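Local structure of Alpha/beta hydrolase (Paenibacillus sp. VTT E-133280, 6TJ2) at residues A[229-234]-A[273-278]. The protein probably hydrolyses methyl salicylate as an extracellular esterase of the alpha/beta-hydrolase fold, much like tobacco salicylic acid binding protein 2. Sequence-based numbering, arbitrary orientation.
Sequences LYLTED and KMMAEL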
ATOM      1  N   LEU A 229       4.809  -9.647   9.148  1.00 10.63           N
ATOM      2  CA  LEU A 229       3.893  -8.675   9.751  1.00  9.87           C
ATOM      3  C   LEU A 229       4.405  -7.281   9.413  1.00 10.09           C
ATOM      4  O   LEU A 229       5.520  -6.942   9.790  1.00 10.43           O
ATOM      5  CB  LEU A 229       3.810  -8.954  11.270  1.00 10.98           C
ATOM      6  CG  LEU A 229       2.999  -7.913  12.054  1.00 13.42           C
ATOM      7  CD1 LEU A 229       1.572  -7.704  11.539  1.00 15.15           C
ATOM      8  CD2 LEU A 229       2.992  -8.252  13.555  1.00 13.28           C
ATOM      9  N   TYR A 230       3.615  -6.514   8.663  1.00  9.86           N
ATOM     10  CA  TYR A 230       3.998  -5.217   8.118  1.00  9.78           C
ATOM     11  C   TYR A 230       3.089  -4.139   8.595  1.00 10.03           C
ATOM     12  O   TYR A 230       1.860  -4.299   8.437  1.00 10.89           O
ATOM     13  CB  TYR A 230       3.980  -5.289   6.588  1.00  9.75           C
ATOM     14  CG  TYR A 230       4.308  -3.999   5.896  1.00 10.02           C
ATOM     15  CD1 TYR A 230       3.399  -3.461   5.019  1.00  9.75           C
ATOM     16  CD2 TYR A 230       5.484  -3.308   6.139  1.00 10.22           C
ATOM     17  CE1 TYR A 230       3.695  -2.317   4.312  1.00 10.82           C
ATOM     18  CE2 TYR A 230       5.747  -2.112   5.490  1.00 10.57           C
ATOM     19  CZ  TYR A 230       4.859  -1.635   4.571  1.00 10.57           C
ATOM     20  OH  TYR A 230       5.209  -0.456   3.903  1.00 11.89           O
ATOM     21  N   LEU A 231       3.627  -3.060   9.109  1.00  9.20           N
ATOM     22  CA  LEU A 231       2.864  -1.859   9.448  1.00  9.48           C
ATOM     23  C   LEU A 231       3.089  -0.798   8.373  1.00  9.30           C
ATOM     24  O   LEU A 231       4.218  -0.505   8.016  1.00 10.19           O
ATOM     25  CB  LEU A 231       3.212  -1.322  10.829  1.00 10.66           C
ATOM     26  CG  LEU A 231       3.170  -2.326  11.972  1.00 11.35           C
ATOM     27  CD1 LEU A 231       3.535  -1.651  13.287  1.00 11.42           C
ATOM     28  CD2 LEU A 231       1.784  -2.969  12.090  1.00 11.45           C
ATOM     29  N   THR A 232       1.990  -0.251   7.839  1.00 10.17           N
ATOM     30  CA  THR A 232       2.090   0.450   6.537  1.00  9.48           C
ATOM     31  C   THR A 232       2.709   1.848   6.626  1.00  9.98           C
ATOM     32  O   THR A 232       3.016   2.376   5.556  1.00 10.68           O
ATOM     33  CB  THR A 232       0.730   0.551   5.863  1.00 10.86           C
ATOM     34  OG1 THR A 232      -0.131   1.403   6.612  1.00 13.20           O
ATOM     35  CG2 THR A 232       0.071  -0.802   5.662  1.00 12.22           C
ATOM     36  N   GLU A 233       2.958   2.400   7.814  1.00  9.33           N
ATOM     37  CA  GLU A 233       3.658   3.679   7.934  1.00  9.17           C
ATOM     38  C   GLU A 233       5.094   3.425   8.426  1.00  9.54           C
ATOM     39  O   GLU A 233       5.769   4.396   8.816  1.00 10.62           O
ATOM     40  CB  GLU A 233       2.903   4.650   8.832  1.00 10.56           C
ATOM     41  CG  GLU A 233       1.685   5.291   8.134  1.00 10.91           C
ATOM     42  CD  GLU A 233       0.722   5.882   9.115  1.00 11.31           C
ATOM     43  OE1 GLU A 233       0.134   5.127   9.917  1.00 12.81           O
ATOM     44  OE2 GLU A 233       0.528   7.116   9.096  1.00 11.36           O
ATOM     45  N   ASP A 234       5.600   2.194   8.329  1.00  9.71           N
ATOM     46  CA  ASP A 234       7.002   1.941   8.777  1.00  9.16           C
ATOM     47  C   ASP A 234       7.956   2.370   7.667  1.00 10.28           C
ATOM     48  O   ASP A 234       7.993   1.762   6.556  1.00 10.85           O
ATOM     49  CB  ASP A 234       7.186   0.487   9.146  1.00 10.77           C
ATOM     50  CG  ASP A 234       8.528   0.287   9.832  1.00 11.23           C
ATOM     51  OD1 ASP A 234       9.466   1.045   9.528  1.00 11.51           O
ATOM     52  OD2 ASP A 234       8.570  -0.582  10.742  1.00 11.30           O
ATOM     53  N   LYS A 273      -2.194  -3.650  22.570  1.00 13.86           N
ATOM     54  CA  LYS A 273      -3.220  -4.688  22.430  1.00 14.62           C
ATOM     55  C   LYS A 273      -3.418  -5.014  20.957  1.00 13.29           C
ATOM     56  O   LYS A 273      -3.483  -6.188  20.588  1.00 13.88           O
ATOM     57  CB  LYS A 273      -4.516  -4.212  23.087  1.00 18.27           C
ATOM     58  CG  LYS A 273      -5.629  -5.245  23.064  1.00 23.65           C
ATOM     59  CD  LYS A 273      -6.951  -4.686  23.557  1.00 32.22           C
ATOM     60  CE  LYS A 273      -8.137  -5.495  23.067  1.00 37.55           C
ATOM     61  NZ  LYS A 273      -9.203  -5.560  24.095  1.00 44.17           N
ATOM     62  N   MET A 274      -3.497  -3.979  20.137  1.00 12.74           N
ATOM     63  CA  MET A 274      -3.622  -4.183  18.685  1.00 13.36           C
ATOM     64  C   MET A 274      -2.394  -4.940  18.131  1.00 11.69           C
ATOM     65  O   MET A 274      -2.536  -5.896  17.344  1.00 12.18           O
ATOM     66  CB  MET A 274      -3.771  -2.829  18.002  1.00 15.82           C
ATOM     67  CG  MET A 274      -3.930  -2.925  16.523  1.00 17.61           C
ATOM     68  SD  MET A 274      -3.556  -1.373  15.671  1.00 25.19           S
ATOM     69  CE  MET A 274      -1.760  -1.450  15.784  1.00 20.92           C
ATOM     70  N   MET A 275      -1.209  -4.593  18.595  1.00 11.98           N
ATOM     71  CA  MET A 275       0.001  -5.287  18.152  1.00 12.73           C
ATOM     72  C   MET A 275       0.026  -6.745  18.562  1.00 11.03           C
ATOM     73  O   MET A 275       0.389  -7.624  17.759  1.00 12.24           O
ATOM     74  CB  MET A 275       1.282  -4.596  18.640  1.00 13.35           C
ATOM     75  CG  MET A 275       1.518  -3.241  18.027  1.00 13.67           C
ATOM     76  SD  MET A 275       1.579  -3.241  16.183  1.00 17.28           S
ATOM     77  CE  MET A 275       2.641  -4.658  15.939  1.00 17.81           C
ATOM     78  N   ALA A 276      -0.379  -7.037  19.793  1.00 11.42           N
ATOM     79  CA  ALA A 276      -0.471  -8.435  20.262  1.00 12.21           C
ATOM     80  C   ALA A 276      -1.422  -9.206  19.365  1.00 12.87           C
ATOM     81  O   ALA A 276      -1.111 -10.316  18.945  1.00 12.52           O
ATOM     82  CB  ALA A 276      -0.917  -8.432  21.707  1.00 12.95           C
ATOM     83  N   GLU A 277      -2.561  -8.625  19.022  1.00 13.01           N
ATOM     84  CA  GLU A 277      -3.518  -9.317  18.143  1.00 13.87           C
ATOM     85  C   GLU A 277      -2.904  -9.579  16.772  1.00 11.33           C
ATOM     86  O   GLU A 277      -3.110 -10.663  16.218  1.00 12.52           O
ATOM     87  CB  GLU A 277      -4.801  -8.503  18.033  1.00 16.03           C
ATOM     88  CG  GLU A 277      -5.571  -8.399  19.330  1.00 22.10           C
ATOM     89  CD  GLU A 277      -6.691  -7.364  19.238  1.00 28.05           C
ATOM     90  OE1 GLU A 277      -6.777  -6.614  18.218  1.00 38.57           O
ATOM     91  OE2 GLU A 277      -7.472  -7.295  20.180  1.00 34.61           O
ATOM     92  N   LEU A 278      -2.169  -8.635  16.240  1.00 11.69           N
ATOM     93  CA  LEU A 278      -1.504  -8.832  14.953  1.00 11.78           C
ATOM     94  C   LEU A 278      -0.444  -9.919  15.007  1.00 11.54           C
ATOM     95  O   LEU A 278      -0.289 -10.742  14.073  1.00 11.64           O
ATOM     96  CB  LEU A 278      -0.863  -7.546  14.425  1.00 12.72           C
ATOM     97  CG  LEU A 278      -1.870  -6.477  13.978  1.00 13.01           C
ATOM     98  CD1 LEU A 278      -1.172  -5.163  13.776  1.00 15.96           C
ATOM     99  CD2 LEU A 278      -2.605  -6.932  12.702  1.00 16.16           C
TER
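L229 and L231 meet M275 and L278 with no flat group between them; the ring of Y230 points to the other face of the strand, where it meets H245 with the planes at about 45° and packs on F244. This is strand-to-helix packing of the alpha/beta-hydrolase fold: strand 226-231 of the central parallel sheet is covered on one face by helix 272-283. The axes of 229-231 and 273-278 pass 10.7 Å apart, with their directions at 146°, so the two run roughly antiparallel. No hydrogen bond links them, and the four touching residues are buried.

L231 and M275 reach toward each other tip to tip, with L231 CD1 3.8 Å from M275 SD. The bend of M275 at chi2 (-57°) swings SD toward L231, and a further bend at chi3 sets CE, which lies 4.1 Å from L231 CD1. The other branch of L231 meets L278, CD2 lying 4.0 Å from L278 CD1. An alanine in place of L231 would probably open a gap here, leaving the sulfur of M275 and CD1 of L278 without the methyls they pack against.

Beyond L231 the chain enters a type I turn, closed by D234 N to L231 O at 3.0 Å. That turn delivers D234, whose OD2 is hydrogen-bonded to H264 ND1, an arrangement consistent with the acid of a Ser-His-Asp triad with S117. On the same turn T232 and E233 bond to E259 of the second subunit.

Further back on the strand, L229 crosses L278 at about a right angle. Both its methyls come up to L278 CB from the same side, CD1 at 3.8 Å and CD2 at 4.0 Å.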